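Local coordinates for protein predicted protease of the collagenase family (Methanopyrus kandleri, PDB 5D88) that probably acts as a peptidase of the U32 family and binds a zinc ion on a TIM-barrel scaffold, at residues Y64-I69 against S111-D116; V80-D85 against D107-D112; V118-A121 against L125-V128. All blocks are in the same frame, centred on the assembly; numbering follows the deposited sequence.

Contact 1: Y64-I69 against S111-D116; sequences YEVEDI and SDLEVD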
loop_
_atom_site.group_PDB
_atom_site.type_symbol
_atom_site.label_atom_id
_atom_site.label_comp_id
_atom_site.label_asym_id
_atom_site.label_seq_id
_atom_site.Cartn_x
_atom_site.Cartn_y
_atom_site.Cartn_z
ATOM N N TYR A 64 -20.998 -11.194 16.048
ATOM C CA TYR A 64 -22.276 -11.892 16.196
ATOM C C TYR A 64 -23.170 -11.645 14.989
ATOM O O TYR A 64 -23.964 -12.516 14.621
ATOM C CB TYR A 64 -22.993 -11.491 17.490
ATOM C CG TYR A 64 -23.718 -10.174 17.402
ATOM C CD1 TYR A 64 -25.036 -10.115 16.953
ATOM C CD2 TYR A 64 -23.084 -8.984 17.747
ATOM C CE1 TYR A 64 -25.706 -8.910 16.856
ATOM C CE2 TYR A 64 -23.748 -7.768 17.651
ATOM C CZ TYR A 64 -25.060 -7.740 17.206
ATOM O OH TYR A 64 -25.730 -6.539 17.105
ATOM N N GLU A 65 -23.026 -10.489 14.339
ATOM C CA GLU A 65 -23.799 -10.209 13.130
ATOM C C GLU A 65 -23.331 -11.056 11.962
ATOM O O GLU A 65 -24.148 -11.543 11.175
ATOM C CB GLU A 65 -23.673 -8.750 12.734
ATOM C CG GLU A 65 -24.194 -7.754 13.697
ATOM C CD GLU A 65 -24.003 -6.359 13.144
ATOM O OE1 GLU A 65 -24.795 -5.972 12.255
ATOM O OE2 GLU A 65 -23.030 -5.682 13.549
ATOM N N VAL A 66 -22.016 -11.187 11.801
ATOM C CA VAL A 66 -21.463 -12.024 10.742
ATOM C C VAL A 66 -22.064 -13.423 10.806
ATOM O O VAL A 66 -22.473 -13.994 9.789
ATOM C CB VAL A 66 -19.932 -12.059 10.851
ATOM C CG1 VAL A 66 -19.333 -13.091 9.895
ATOM C CG2 VAL A 66 -19.384 -10.680 10.571
ATOM N N GLU A 67 -22.132 -13.995 12.009
ATOM C CA GLU A 67 -22.593 -15.372 12.130
ATOM C C GLU A 67 -24.069 -15.491 11.769
ATOM O O GLU A 67 -24.476 -16.452 11.103
ATOM C CB GLU A 67 -22.288 -15.876 13.538
ATOM C CG GLU A 67 -20.761 -15.946 13.731
ATOM C CD GLU A 67 -20.303 -16.345 15.125
ATOM O OE1 GLU A 67 -21.149 -16.475 16.040
ATOM O OE2 GLU A 67 -19.070 -16.524 15.296
ATOM N N ASP A 68 -24.869 -14.494 12.151
ATOM C CA ASP A 68 -26.271 -14.449 11.756
ATOM C C ASP A 68 -26.424 -14.307 10.239
ATOM O O ASP A 68 -27.247 -14.994 9.620
ATOM C CB ASP A 68 -26.944 -13.292 12.490
ATOM C CG ASP A 68 -28.436 -13.271 12.304
ATOM O OD1 ASP A 68 -29.066 -14.353 12.319
ATOM O OD2 ASP A 68 -28.979 -12.161 12.150
ATOM N N ILE A 69 -25.640 -13.421 9.625
ATOM C CA ILE A 69 -25.699 -13.227 8.176
ATOM C C ILE A 69 -25.405 -14.531 7.454
ATOM O O ILE A 69 -26.074 -14.887 6.473
ATOM C CB ILE A 69 -24.711 -12.132 7.745
ATOM C CG1 ILE A 69 -25.205 -10.753 8.196
ATOM C CG2 ILE A 69 -24.489 -12.158 6.211
ATOM C CD1 ILE A 69 -24.083 -9.714 8.203
ATOM N N SER A 111 -14.026 -23.734 9.271
ATOM C CA SER A 111 -14.653 -24.806 10.034
ATOM C C SER A 111 -15.752 -24.344 10.974
ATOM O O SER A 111 -16.623 -25.152 11.319
ATOM C CB SER A 111 -13.592 -25.548 10.848
ATOM O OG SER A 111 -12.619 -26.076 9.971
ATOM N N ASP A 112 -15.729 -23.087 11.408
ATOM C CA ASP A 112 -16.765 -22.535 12.275
ATOM C C ASP A 112 -17.827 -21.814 11.451
ATOM O O ASP A 112 -18.993 -22.223 11.425
ATOM C CB ASP A 112 -16.109 -21.595 13.304
ATOM C CG ASP A 112 -17.019 -21.263 14.475
ATOM O OD1 ASP A 112 -18.251 -21.277 14.307
ATOM O OD2 ASP A 112 -16.490 -20.978 15.572
ATOM N N LEU A 113 -17.432 -20.743 10.754
ATOM C CA LEU A 113 -18.356 -20.068 9.842
ATOM C C LEU A 113 -18.703 -20.945 8.648
ATOM O O LEU A 113 -19.815 -20.852 8.105
ATOM C CB LEU A 113 -17.760 -18.763 9.324
ATOM C CG LEU A 113 -17.801 -17.517 10.159
ATOM C CD1 LEU A 113 -17.279 -16.362 9.289
ATOM C CD2 LEU A 113 -19.211 -17.229 10.635
ATOM N N GLU A 114 -17.751 -21.770 8.212
ATOM C CA GLU A 114 -17.901 -22.634 7.044
ATOM C C GLU A 114 -18.195 -21.828 5.783
ATOM O O GLU A 114 -19.110 -22.141 5.015
ATOM C CB GLU A 114 -18.981 -23.687 7.274
ATOM C CG GLU A 114 -18.650 -24.661 8.382
ATOM C CD GLU A 114 -19.738 -25.679 8.588
ATOM O OE1 GLU A 114 -20.005 -26.462 7.658
ATOM O OE2 GLU A 114 -20.335 -25.684 9.680
ATOM N N VAL A 115 -17.386 -20.788 5.557
ATOM C CA VAL A 115 -17.503 -20.054 4.308
ATOM C C VAL A 115 -16.988 -20.907 3.152
ATOM O O VAL A 115 -16.246 -21.886 3.323
ATOM C CB VAL A 115 -16.779 -18.696 4.358
ATOM C CG1 VAL A 115 -17.328 -17.838 5.488
ATOM C CG2 VAL A 115 -15.253 -18.856 4.478
ATOM N N ASP A 116 -17.437 -20.545 1.953
ATOM C CA ASP A 116 -17.019 -21.201 0.724
ATOM C C ASP A 116 -15.716 -20.647 0.167
ATOM O O ASP A 116 -15.025 -21.349 -0.588
ATOM C CB ASP A 116 -18.117 -21.056 -0.325
ATOM C CG ASP A 116 -19.434 -21.668 0.132
ATOM O OD1 ASP A 116 -19.477 -22.907 0.271
ATOM O OD2 ASP A 116 -20.414 -20.918 0.362
#
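Leu113 spreads its two methyls over one flank of helix 63-75, CD1 meeting Val66 and CD2 meeting Glu67. Its CD1 lies 3.9 Å from Val66 CG1, a plain apolar touch in which the two side chains cross at about a right angle. CD2 packs 3.7 Å from Glu67 CG, so the leucine uses the aliphatic part of the glutamate and not its carboxylate. Val66 offers the CG1 methyl because that branch stands anti to the backbone N (chi1 171°), while Glu67 runs extended beyond CG and carries its carboxylate past the leucine to Tyr108, whose OH is hydrogen-bonded to OE2. In the TIM barrel this joins two neighbouring helices of the outer layer, 63-75 and 98-113, at the C-terminal end of the latter. Glu114 follows with positive phi (59°), taking the chain out of helical geometry before strand 117-120. Beside the contact, Val48 packs on both Val66 and Leu113, and Pro61 on Val66. Leu113 also touches Tyr108 of its own helix, the residue that holds the glutamate's carboxylate.

Contact 2: V80-D85 against D107-D112; sequences VQALMD and DYLASD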
loop_
_atom_site.group_PDB
_atom_site.type_symbol
_atom_site.label_atom_id
_atom_site.label_comp_id
_atom_site.label_asym_id
_atom_site.label_seq_id
_atom_site.Cartn_x
_atom_site.Cartn_y
_atom_site.Cartn_z
ATOM N N VAL A 80 -21.163 -18.145 0.226
ATOM C CA VAL A 80 -20.683 -17.144 1.174
ATOM C C VAL A 80 -19.172 -17.035 1.092
ATOM O O VAL A 80 -18.457 -18.030 1.269
ATOM C CB VAL A 80 -21.102 -17.477 2.618
ATOM C CG1 VAL A 80 -20.515 -16.469 3.593
ATOM C CG2 VAL A 80 -22.628 -17.531 2.722
ATOM N N GLN A 81 -18.679 -15.819 0.900
ATOM C CA GLN A 81 -17.258 -15.556 1.025
ATOM C C GLN A 81 -17.016 -14.525 2.116
ATOM O O GLN A 81 -17.767 -13.557 2.261
ATOM C CB GLN A 81 -16.660 -15.087 -0.299
ATOM C CG GLN A 81 -16.685 -16.174 -1.359
ATOM C CD GLN A 81 -16.208 -15.723 -2.728
ATOM O OE1 GLN A 81 -16.097 -14.531 -3.015
ATOM N NE2 GLN A 81 -15.943 -16.692 -3.594
ATOM N N ALA A 82 -15.993 -14.787 2.914
ATOM C CA ALA A 82 -15.524 -13.851 3.921
ATOM C C ALA A 82 -14.610 -12.830 3.265
ATOM O O ALA A 82 -13.686 -13.196 2.535
ATOM C CB ALA A 82 -14.756 -14.599 5.016
ATOM N N LEU A 83 -14.848 -11.557 3.554
ATOM C CA LEU A 83 -13.970 -10.472 3.130
ATOM C C LEU A 83 -13.004 -10.170 4.267
ATOM O O LEU A 83 -13.405 -9.669 5.325
ATOM C CB LEU A 83 -14.781 -9.237 2.740
ATOM C CG LEU A 83 -14.016 -8.005 2.250
ATOM C CD1 LEU A 83 -13.293 -8.301 0.923
ATOM C CD2 LEU A 83 -14.970 -6.859 2.076
ATOM N N MET A 84 -11.734 -10.482 4.035
ATOM C CA MET A 84 -10.651 -10.322 5.012
ATOM C C MET A 84 -9.457 -9.763 4.245
ATOM O O MET A 84 -8.387 -10.356 4.175
ATOM C CB MET A 84 -10.304 -11.648 5.694
ATOM C CG MET A 84 -9.422 -11.465 6.909
ATOM S SD MET A 84 -9.137 -13.017 7.757
ATOM C CE MET A 84 -8.238 -13.840 6.492
ATOM N N ASP A 85 -9.651 -8.594 3.626
ATOM C CA ASP A 85 -8.718 -8.109 2.618
ATOM C C ASP A 85 -7.826 -6.989 3.123
ATOM O O ASP A 85 -7.413 -6.136 2.343
ATOM C CB ASP A 85 -9.447 -7.685 1.346
ATOM C CG ASP A 85 -10.342 -6.476 1.523
ATOM O OD1 ASP A 85 -10.643 -6.067 2.641
ATOM O OD2 ASP A 85 -10.759 -5.931 0.490
ATOM N N ASP A 107 -8.995 -21.296 10.391
ATOM C CA ASP A 107 -9.844 -22.370 10.899
ATOM C C ASP A 107 -11.227 -21.855 11.241
ATOM O O ASP A 107 -12.234 -22.537 11.014
ATOM C CB ASP A 107 -9.246 -23.000 12.149
ATOM C CG ASP A 107 -8.056 -23.865 11.870
ATOM O OD1 ASP A 107 -7.732 -24.155 10.694
ATOM O OD2 ASP A 107 -7.450 -24.272 12.884
ATOM N N TYR A 108 -11.292 -20.675 11.837
ATOM C CA TYR A 108 -12.581 -20.082 12.141
ATOM C C TYR A 108 -13.401 -19.911 10.867
ATOM O O TYR A 108 -14.560 -20.320 10.801
ATOM C CB TYR A 108 -12.368 -18.754 12.852
ATOM C CG TYR A 108 -13.616 -17.937 12.954
ATOM C CD1 TYR A 108 -14.650 -18.324 13.796
ATOM C CD2 TYR A 108 -13.772 -16.791 12.198
ATOM C CE1 TYR A 108 -15.805 -17.583 13.887
ATOM C CE2 TYR A 108 -14.925 -16.028 12.286
ATOM C CZ TYR A 108 -15.939 -16.435 13.129
ATOM O OH TYR A 108 -17.090 -15.700 13.216
ATOM N N LEU A 109 -12.790 -19.363 9.822
ATOM C CA LEU A 109 -13.504 -19.178 8.561
ATOM C C LEU A 109 -13.915 -20.512 7.957
ATOM O O LEU A 109 -15.059 -20.680 7.514
ATOM C CB LEU A 109 -12.625 -18.406 7.585
ATOM C CG LEU A 109 -12.211 -17.011 8.040
ATOM C CD1 LEU A 109 -11.340 -16.398 6.964
ATOM C CD2 LEU A 109 -13.428 -16.138 8.290
ATOM N N ALA A 110 -12.984 -21.474 7.926
ATOM C CA ALA A 110 -13.200 -22.723 7.201
ATOM C C ALA A 110 -14.135 -23.667 7.942
ATOM O O ALA A 110 -14.949 -24.354 7.315
ATOM C CB ALA A 110 -11.859 -23.428 6.939
ATOM N N SER A 111 -14.026 -23.734 9.271
ATOM C CA SER A 111 -14.653 -24.806 10.034
ATOM C C SER A 111 -15.752 -24.344 10.974
ATOM O O SER A 111 -16.623 -25.152 11.319
ATOM C CB SER A 111 -13.592 -25.548 10.848
ATOM O OG SER A 111 -12.619 -26.076 9.971
ATOM N N ASP A 112 -15.729 -23.087 11.408
ATOM C CA ASP A 112 -16.765 -22.535 12.275
ATOM C C ASP A 112 -17.827 -21.814 11.451
ATOM O O ASP A 112 -18.993 -22.223 11.425
ATOM C CB ASP A 112 -16.109 -21.595 13.304
ATOM C CG ASP A 112 -17.019 -21.263 14.475
ATOM O OD1 ASP A 112 -18.251 -21.277 14.307
ATOM O OD2 ASP A 112 -16.490 -20.978 15.572
#
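Strand 79-83 and helix 98-113 face each other with their backbones closest at Ala82 and Leu109, whose CA atoms are 7.3 Å apart. The two elements open a beta-alpha-beta unit of the TIM barrel that strand 117-120 completes, and this contact seats the helix on the outer surface of the parallel barrel. Leu109 carries the contact: its side chain sets out toward the strand. With CG anti to the carbonyl carbon (chi1 -61°), the branch point is aimed at the strand and its two methyls divide between Ala82 and Met84. CD2 presses on the methyl of Ala82, whose small side chain brings the leucine close to the strand backbone. CD1 goes to Met84, two residues on. Met84 first extends from the chain and then bends at the thioether (chi3 65°), bringing both sulfur and terminal methyl up to the leucine as the two side chains cross obliquely. All three residues are buried, and the contact is wholly apolar. Val118 of the next strand adds to the packing on Leu109, while Thr105 and Leu106 of the same helix, with Val48 and His51 from a loop, line the methionine. Leu109 CD2 sits 3.9 Å from Ala82 CB, and Leu109 CD1 touches Met84 at CE (4.0 Å) and SD (4.1 Å).

Contact 3: V118-A121 against L125-V128; sequences VVVA and LVEV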
loop_
_atom_site.group_PDB
_atom_site.type_symbol
_atom_site.label_atom_id
_atom_site.label_comp_id
_atom_site.label_asym_id
_atom_site.label_seq_id
_atom_site.Cartn_x
_atom_site.Cartn_y
_atom_site.Cartn_z
ATOM N N VAL A 118 -12.663 -17.016 0.555
ATOM C CA VAL A 118 -12.118 -15.887 1.302
ATOM C C VAL A 118 -11.529 -14.901 0.308
ATOM O O VAL A 118 -10.797 -15.296 -0.611
ATOM C CB VAL A 118 -11.047 -16.301 2.337
ATOM C CG1 VAL A 118 -10.792 -15.147 3.284
ATOM C CG2 VAL A 118 -11.464 -17.527 3.121
ATOM N N VAL A 119 -11.863 -13.624 0.490
ATOM C CA VAL A 119 -11.381 -12.530 -0.337
ATOM C C VAL A 119 -10.294 -11.819 0.451
ATOM O O VAL A 119 -10.565 -11.215 1.491
ATOM C CB VAL A 119 -12.516 -11.565 -0.717
ATOM C CG1 VAL A 119 -11.997 -10.476 -1.649
ATOM C CG2 VAL A 119 -13.709 -12.318 -1.357
ATOM N N VAL A 120 -9.055 -11.898 -0.039
ATOM C CA VAL A 120 -7.890 -11.406 0.682
ATOM C C VAL A 120 -7.038 -10.566 -0.260
ATOM O O VAL A 120 -7.128 -10.678 -1.477
ATOM C CB VAL A 120 -7.051 -12.563 1.260
ATOM C CG1 VAL A 120 -7.899 -13.398 2.205
ATOM C CG2 VAL A 120 -6.462 -13.442 0.155
ATOM N N ALA A 121 -6.169 -9.760 0.325
ATOM C CA ALA A 121 -5.160 -9.022 -0.418
ATOM C C ALA A 121 -3.737 -9.488 -0.157
ATOM O O ALA A 121 -2.909 -9.457 -1.061
ATOM C CB ALA A 121 -5.254 -7.543 -0.087
ATOM N N LEU A 125 -1.256 -14.501 2.878
ATOM C CA LEU A 125 -2.516 -15.187 3.140
ATOM C C LEU A 125 -2.959 -16.012 1.944
ATOM O O LEU A 125 -3.523 -17.097 2.113
ATOM C CB LEU A 125 -3.614 -14.196 3.502
ATOM C CG LEU A 125 -3.829 -14.007 4.980
ATOM C CD1 LEU A 125 -2.531 -13.486 5.626
ATOM C CD2 LEU A 125 -4.993 -13.069 5.153
ATOM N N VAL A 126 -2.785 -15.481 0.731
ATOM C CA VAL A 126 -3.102 -16.251 -0.471
ATOM C C VAL A 126 -2.382 -17.584 -0.422
ATOM O O VAL A 126 -2.963 -18.648 -0.661
ATOM C CB VAL A 126 -2.713 -15.461 -1.740
ATOM C CG1 VAL A 126 -2.867 -16.323 -2.991
ATOM C CG2 VAL A 126 -3.558 -14.187 -1.879
ATOM N N GLU A 127 -1.089 -17.534 -0.125
ATOM C CA GLU A 127 -0.268 -18.737 -0.146
ATOM C C GLU A 127 -0.712 -19.734 0.925
ATOM O O GLU A 127 -0.836 -20.940 0.661
ATOM C CB GLU A 127 1.197 -18.331 0.028
ATOM C CG GLU A 127 2.207 -19.373 -0.331
ATOM C CD GLU A 127 3.610 -18.786 -0.317
ATOM O OE1 GLU A 127 3.940 -18.033 0.634
ATOM O OE2 GLU A 127 4.364 -19.047 -1.265
ATOM N N VAL A 128 -0.934 -19.258 2.147
ATOM C CA VAL A 128 -1.329 -20.165 3.223
ATOM C C VAL A 128 -2.702 -20.764 2.940
ATOM O O VAL A 128 -2.913 -21.971 3.131
ATOM C CB VAL A 128 -1.303 -19.439 4.583
ATOM C CG1 VAL A 128 -1.825 -20.347 5.683
ATOM C CG2 VAL A 128 0.115 -18.977 4.945
#
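Val120 is directed at helix 123-132 and splits its two methyls between successive helix residues, CG1 for Leu125 and CG2 for Val126. Each pair meets at a slant, neither stacked alongside nor square across. The tighter touch is Val120 CG2 to Val126 CG2, 3.6 Å. Val120 has CG1 anti to its carbonyl carbon (chi1 -59°), which leaves CG2 wedged between the backbone N and the carbonyl and facing the helix. Val126 takes the other arrangement, with CG1 anti to the backbone N (chi1 173°) and CG2 beside that N, and it is this second methyl that meets the strand. Leu125 comes in more loosely: its side chain sets out toward the strand, and its CD2 stands 4.2 Å from Val120 CG1. The backbones are nearest at Val120 and Val126, their CA atoms 6.9 Å apart, and Leu125 and Val126 share the strand valine about equally. The three residues are buried. Phe154 and Leu157 of helix 148-157 cover another part of Val126, whereas Leu125 is backed by Leu102 of helix 98-113, by Met84 and by Phe86. Ala121 packs on Phe202 of the second subunit. Apolar strand residues facing outward into a helix that follows after a short turn are characteristic of the beta-alpha-beta units of a TIM barrel, here the one formed by strand 117-120, helix 123-132 and strand 136-139.

Overall arrangement
The three contacts follow the chain round one side of the barrel. Contacts 1 and 2 both end on helix 98-113 and have centres about 7 Å apart; they share Ser111 and Asp112, and Asp116 N donates a probable hydrogen bond to Val80 O (2.8 Å). Contact 3 opens after both have closed, its centre about 10 Å from that of contact 2 and about 17 Å from that of contact 1. Contacts 2 and 3 reach adjacent strands, 79-83 and 117-120, of the same parallel sheet. Together they tie helices 63-75, 98-113 and 123-132 into the barrel's outer layer. Contact 1 is remote from the zinc site of Cys88 and His209, while the side chain of Leu125 in contact 3 is about 13 Å from the zinc ion.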